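PDB 7A56: envelopment polyprotein from Bovine Schmallenberg virus BH80/Germany/2011, which supplies the class II envelope glycoprotein Gc, which probably fuses the viral membrane with that of the host cell during entry. Local coordinates for residues T121-G126 and I182-Y187; T260-G265 and C299-Y304. One frame throughout, in Å; residues are numbered along the deposited sequence.

Contact 1: residues T121-G126 and I182-Y187; sequences TGPTIG and IIRPEY
Thr121 and Tyr187 open the first of two short antiparallel pairings in which most of the grip is backbone to backbone. Thr121 N gives its hydrogen to Tyr187 O at 3.0 Å, while Thr121 O accepts from both Glu186 N and Tyr187 N, which reach it from opposite faces of its carbonyl plane. Two residues thus face one, a classic beta bulge. A second classic bulge lies in the other pairing, where Ile125 and Gly126 face Ile182: Ile125 N binds Ile182 O at 2.7 Å, Gly126 N adds a weak bond to the same oxygen, and Ile182 N returns one to Gly126 O. Between the pairings, Arg184 N bonds to Pro123 O, which Ile183 CA also approaches with a CA-H...O contact.

Gly122 CA makes another CA-H...O contact, 3.2 Å from Arg184 O; a CB here would run into that oxygen, so only glycine lets the backbones come so close.

Apolar contacts flank the backbone bonds. Ile125 CG1 meets Ile182 CG2 at 3.8 Å, the two side chains crossing at about a right angle, and Ile183 CD1 reaches back to Thr121 CA.

The charged pair is Arg184 and Glu186, both on 182-187. Arg184 CG stands anti to the backbone N (chi1 177°) and the chain bends at chi3; the guanidinium carries Pro123 CG over one face, offset toward the rim, 3.6 Å from Arg184 NH1. In the plane of that group Glu186 OE1 takes a nearly straight salt-bridge hydrogen bond from Arg184 NE at 2.7 Å, through its anti lone pair. Glu186 OE2 has a second partner in Lys245.

With two positive partners sharing its carboxylate, Glu186 is probably held ionised. The in-plane salt bridge limits rotation of the guanidinium, keeping one face over Pro123 CG, while the backbone bonds join strand 98-134 to strands 172-183 and 187-192.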
loop_
_atom_site.group_PDB
_atom_site.type_symbol
_atom_site.label_atom_id
_atom_site.label_comp_id
_atom_site.label_asym_id
_atom_site.label_seq_id
_atom_site.Cartn_x
_atom_site.Cartn_y
_atom_site.Cartn_z
ATOM N N THR A 121 26.078 1.040 2.294
ATOM C CA THR A 121 26.416 2.388 1.838
ATOM C C THR A 121 26.864 3.193 3.056
ATOM O O THR A 121 26.731 2.760 4.211
ATOM C CB THR A 121 25.243 3.080 1.051
ATOM O OG1 THR A 121 25.730 4.238 0.345
ATOM C CG2 THR A 121 24.038 3.534 1.978
ATOM N N GLY A 122 27.440 4.357 2.769
ATOM C CA GLY A 122 27.942 5.299 3.740
ATOM C C GLY A 122 28.685 6.390 2.978
ATOM O O GLY A 122 28.656 6.424 1.750
ATOM N N PRO A 123 29.337 7.308 3.672
ATOM C CA PRO A 123 29.935 8.459 2.972
ATOM C C PRO A 123 31.225 8.081 2.261
ATOM O O PRO A 123 31.931 7.150 2.647
ATOM C CB PRO A 123 30.234 9.433 4.112
ATOM C CG PRO A 123 30.544 8.452 5.303
ATOM C CD PRO A 123 29.546 7.360 5.135
ATOM N N THR A 124 31.571 8.888 1.260
ATOM C CA THR A 124 32.832 8.667 0.570
ATOM C C THR A 124 33.957 9.295 1.373
ATOM O O THR A 124 33.857 10.439 1.831
ATOM C CB THR A 124 32.765 9.221 -0.846
ATOM O OG1 THR A 124 31.797 8.451 -1.568
ATOM C CG2 THR A 124 34.121 9.128 -1.560
ATOM N N ILE A 125 35.013 8.520 1.560
ATOM C CA ILE A 125 36.173 8.886 2.360
ATOM C C ILE A 125 37.462 8.848 1.573
ATOM O O ILE A 125 38.525 9.071 2.156
ATOM C CB ILE A 125 36.298 7.974 3.579
ATOM C CG1 ILE A 125 36.546 6.524 3.131
ATOM C CG2 ILE A 125 34.970 8.082 4.355
ATOM C CD1 ILE A 125 36.935 5.632 4.258
ATOM N N GLY A 126 37.408 8.504 0.297
ATOM C CA GLY A 126 38.635 8.454 -0.491
ATOM C C GLY A 126 38.283 7.996 -1.880
ATOM O O GLY A 126 37.144 7.650 -2.154
ATOM N N ILE A 182 35.820 5.148 -2.325
ATOM C CA ILE A 182 35.927 4.368 -1.087
ATOM C C ILE A 182 34.958 4.969 -0.075
ATOM O O ILE A 182 34.946 6.213 0.116
ATOM C CB ILE A 182 37.351 4.406 -0.515
ATOM C CG1 ILE A 182 38.372 3.926 -1.529
ATOM C CG2 ILE A 182 37.395 3.587 0.819
ATOM C CD1 ILE A 182 39.799 4.493 -1.231
ATOM N N ILE A 183 34.127 4.098 0.563
ATOM C CA ILE A 183 33.130 4.547 1.524
ATOM C C ILE A 183 33.421 3.938 2.896
ATOM O O ILE A 183 34.065 2.897 3.033
ATOM C CB ILE A 183 31.673 4.176 1.110
ATOM C CG1 ILE A 183 31.512 2.647 1.109
ATOM C CG2 ILE A 183 31.305 4.828 -0.238
ATOM C CD1 ILE A 183 30.037 2.142 1.150
ATOM N N ARG A 184 32.872 4.581 3.915
ATOM C CA ARG A 184 32.844 3.998 5.232
ATOM C C ARG A 184 31.437 3.406 5.397
ATOM O O ARG A 184 30.460 4.160 5.407
ATOM C CB ARG A 184 33.138 5.044 6.308
ATOM C CG ARG A 184 33.056 4.481 7.741
ATOM C CD ARG A 184 33.245 5.575 8.762
ATOM N NE ARG A 184 32.095 6.491 8.940
ATOM C CZ ARG A 184 32.122 7.799 8.660
ATOM N NH1 ARG A 184 31.056 8.556 8.904
ATOM N NH2 ARG A 184 33.215 8.368 8.151
ATOM N N PRO A 185 31.291 2.088 5.471
ATOM C CA PRO A 185 29.938 1.493 5.546
ATOM C C PRO A 185 29.225 1.939 6.812
ATOM O O PRO A 185 29.797 1.879 7.913
ATOM C CB PRO A 185 30.207 -0.023 5.569
ATOM C CG PRO A 185 31.614 -0.200 5.161
ATOM C CD PRO A 185 32.370 1.085 5.456
ATOM N N GLU A 186 27.942 2.334 6.662
ATOM C CA GLU A 186 27.111 2.799 7.783
ATOM C C GLU A 186 25.713 2.156 7.798
ATOM O O GLU A 186 25.197 1.873 8.882
ATOM C CB GLU A 186 26.992 4.333 7.757
ATOM C CG GLU A 186 28.366 5.046 8.032
ATOM C CD GLU A 186 28.660 5.122 9.516
ATOM O OE1 GLU A 186 29.758 5.595 9.904
ATOM O OE2 GLU A 186 27.744 4.724 10.311
ATOM N N TYR A 187 25.118 1.883 6.629
ATOM C CA TYR A 187 23.790 1.257 6.574
ATOM C C TYR A 187 23.848 0.044 5.649
ATOM O O TYR A 187 24.586 0.050 4.651
ATOM C CB TYR A 187 22.703 2.219 6.038
ATOM C CG TYR A 187 22.409 3.466 6.853
ATOM C CD1 TYR A 187 23.271 4.575 6.817
ATOM C CD2 TYR A 187 21.225 3.558 7.624
ATOM C CE1 TYR A 187 22.977 5.726 7.532
ATOM C CE2 TYR A 187 20.930 4.709 8.348
ATOM C CZ TYR A 187 21.807 5.796 8.295
ATOM O OH TYR A 187 21.518 6.955 8.994
#

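Contact 2: residues T260-G265 and C299-Y304; sequences TAKKCG and CFDNSY
Ser303 packs its CB against the backbone of Lys263, 3.5 Å from Lys263 N, and this small side chain is the close-fitting part of the contact. Its hydroxyl is turned anti to the backbone N (chi1 -171°), which sets OG beside the carbonyl of Lys262, with Ser303 OG and Lys262 O 3.5 Å apart. That hydroxyl hydrogen-bonds to Ser306 and to a water at 2.6 Å from Ser303 OG; the same water gives a weak bond to Lys262 O. A serine fits here because it is short enough to lie against the other backbone and still offers a polar end. The backbone it meets is bent: Lys263 N bonds to Ala261 O at 2.8 Å, making Lys262 the centre of an inverse gamma turn.

The looser side is that of the charges. The Lys262 chain, extended beyond CG, crosses Asp301 obliquely and brings CE to 3.8 Å from Asp301 OD2. Lys262 NZ stays 4.2 Å from Asp301 OD1, beyond a salt bridge, and a water beside the pair contacts both, 3.1 Å from Asp301 OD1 and only weakly bound to the amine. The firmer partner of Lys262 NZ is Ser277 of the second subunit, so the long lysine serves to span two chains. A separate polar bridge joins uncharged groups: a third water donates to Asn302 OD1 at 2.7 Å and accepts weakly from Gly265 N.

Cys264 is joined to Cys307; further along, Cys299, which does not touch 260-265, is joined to Cys179. Two irregular loops are thus packed through Ser303 and bridged weakly by waters. The inverse gamma turn at Lys262 sits in a disulfide-held loop whose residues 260-263 meet both other subunits, by packing and backbone hydrogen bonds, in the trimer of this class II fusion protein in its postfusion form.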
loop_
_atom_site.group_PDB
_atom_site.type_symbol
_atom_site.label_atom_id
_atom_site.label_comp_id
_atom_site.label_asym_id
_atom_site.label_seq_id
_atom_site.Cartn_x
_atom_site.Cartn_y
_atom_site.Cartn_z
ATOM N N THR A 260 21.448 4.287 -9.211
ATOM C CA THR A 260 22.330 5.287 -8.595
ATOM C C THR A 260 21.671 6.674 -8.597
ATOM O O THR A 260 22.327 7.713 -8.778
ATOM C CB THR A 260 23.686 5.302 -9.292
ATOM O OG1 THR A 260 23.486 5.577 -10.674
ATOM C CG2 THR A 260 24.429 3.916 -9.140
ATOM N N ALA A 261 20.346 6.717 -8.371
ATOM C CA ALA A 261 19.656 7.997 -8.323
ATOM C C ALA A 261 20.148 8.763 -7.106
ATOM O O ALA A 261 20.678 8.148 -6.172
ATOM C CB ALA A 261 18.129 7.775 -8.264
ATOM N N LYS A 262 20.058 10.126 -7.144
ATOM C CA LYS A 262 20.671 10.950 -6.080
ATOM C C LYS A 262 19.792 10.974 -4.820
ATOM O O LYS A 262 19.179 11.971 -4.450
ATOM C CB LYS A 262 20.975 12.363 -6.576
ATOM C CG LYS A 262 21.927 12.349 -7.762
ATOM C CD LYS A 262 22.195 13.803 -8.162
ATOM C CE LYS A 262 23.457 13.894 -8.926
ATOM N NZ LYS A 262 23.892 15.358 -8.811
ATOM N N LYS A 263 19.828 9.853 -4.106
ATOM C CA LYS A 263 19.072 9.631 -2.878
ATOM C C LYS A 263 19.843 8.548 -2.109
ATOM O O LYS A 263 20.944 8.160 -2.514
ATOM C CB LYS A 263 17.609 9.297 -3.222
ATOM C CG LYS A 263 17.417 7.888 -3.778
ATOM C CD LYS A 263 16.037 7.671 -4.356
ATOM C CE LYS A 263 15.870 6.183 -4.838
ATOM N NZ LYS A 263 14.526 6.132 -5.537
ATOM N N CYS A 264 19.305 8.085 -0.974
ATOM C CA CYS A 264 20.113 7.233 -0.115
ATOM C C CYS A 264 20.580 5.999 -0.885
ATOM O O CYS A 264 19.796 5.382 -1.608
ATOM C CB CYS A 264 19.300 6.789 1.149
ATOM S SG CYS A 264 20.253 5.588 2.162
ATOM N N GLY A 265 21.864 5.629 -0.726
ATOM C CA GLY A 265 22.345 4.404 -1.360
ATOM C C GLY A 265 22.749 4.523 -2.836
ATOM O O GLY A 265 22.666 3.528 -3.580
ATOM N N CYS A 299 34.854 11.438 -7.528
ATOM C CA CYS A 299 34.703 10.388 -8.532
ATOM C C CYS A 299 33.234 10.139 -8.818
ATOM O O CYS A 299 32.665 10.667 -9.794
ATOM C CB CYS A 299 35.413 9.085 -8.083
ATOM S SG CYS A 299 35.343 7.772 -9.356
ATOM N N PHE A 300 32.581 9.325 -7.963
ATOM C CA PHE A 300 31.149 9.174 -8.094
ATOM C C PHE A 300 30.441 10.374 -7.468
ATOM O O PHE A 300 30.981 11.034 -6.587
ATOM C CB PHE A 300 30.627 7.934 -7.321
ATOM C CG PHE A 300 31.204 6.573 -7.756
ATOM C CD1 PHE A 300 31.495 6.289 -9.085
ATOM C CD2 PHE A 300 31.328 5.542 -6.816
ATOM C CE1 PHE A 300 31.982 5.019 -9.471
ATOM C CE2 PHE A 300 31.831 4.272 -7.197
ATOM C CZ PHE A 300 32.128 4.003 -8.514
ATOM N N ASP A 301 29.161 10.551 -7.820
ATOM C CA ASP A 301 28.230 11.260 -6.945
ATOM C C ASP A 301 27.841 10.358 -5.774
ATOM O O ASP A 301 27.679 9.154 -5.949
ATOM C CB ASP A 301 26.941 11.638 -7.682
ATOM C CG ASP A 301 27.178 12.633 -8.837
ATOM O OD1 ASP A 301 27.720 13.719 -8.557
ATOM O OD2 ASP A 301 26.762 12.338 -9.985
ATOM N N ASN A 302 27.701 10.926 -4.573
ATOM C CA ASN A 302 27.283 10.117 -3.410
ATOM C C ASN A 302 26.278 10.931 -2.621
ATOM O O ASN A 302 26.602 12.011 -2.136
ATOM C CB ASN A 302 28.451 9.714 -2.495
ATOM C CG ASN A 302 28.039 8.674 -1.399
ATOM O OD1 ASN A 302 26.827 8.400 -1.179
ATOM N ND2 ASN A 302 29.032 8.072 -0.757
ATOM N N SER A 303 25.078 10.414 -2.472
ATOM C CA SER A 303 24.016 11.143 -1.786
ATOM C C SER A 303 23.721 10.554 -0.401
ATOM O O SER A 303 22.573 10.516 0.033
ATOM C CB SER A 303 22.763 11.180 -2.672
ATOM O OG SER A 303 21.801 12.070 -2.109
ATOM N N TYR A 304 24.771 10.154 0.323
ATOM C CA TYR A 304 24.673 9.527 1.650
ATOM C C TYR A 304 23.945 10.404 2.662
ATOM O O TYR A 304 23.291 9.892 3.593
ATOM C CB TYR A 304 26.088 9.221 2.175
ATOM C CG TYR A 304 26.095 8.785 3.599
ATOM C CD1 TYR A 304 25.525 7.563 3.946
ATOM C CD2 TYR A 304 26.596 9.620 4.621
ATOM C CE1 TYR A 304 25.489 7.133 5.283
ATOM C CE2 TYR A 304 26.577 9.209 5.959
ATOM C CZ TYR A 304 25.987 7.950 6.284
ATOM O OH TYR A 304 25.886 7.478 7.598
HETATM O O HOH W 1 21.115 14.422 -2.891
HETATM O O HOH W 2 26.826 16.146 -10.236
HETATM O O HOH W 3 24.816 6.655 -0.604
#

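In the fold
From the N terminus, the long strand 98-134 carries 121-126, and the chain then runs through strand 150-158 and along strand 172-183, whose end, within 182-187, pairs back antiparallel and closes the loop of contact 1. Contact 2 opens only afterwards: 260-265 follows strand 248-251, and the chain comes back to it with the loop 299-304, just before helix 305-308. The two loops are therefore in series and neither encloses the other. They meet in space, with centres about 11 Å apart, where Asn302 ND2 probably hydrogen-bonds to Thr124 OG1 and Gly122 O, and Tyr304 packs on Gly122 and Glu186. Thus the strand pair is tied to the loops that lead, through 260-265, to the other subunits.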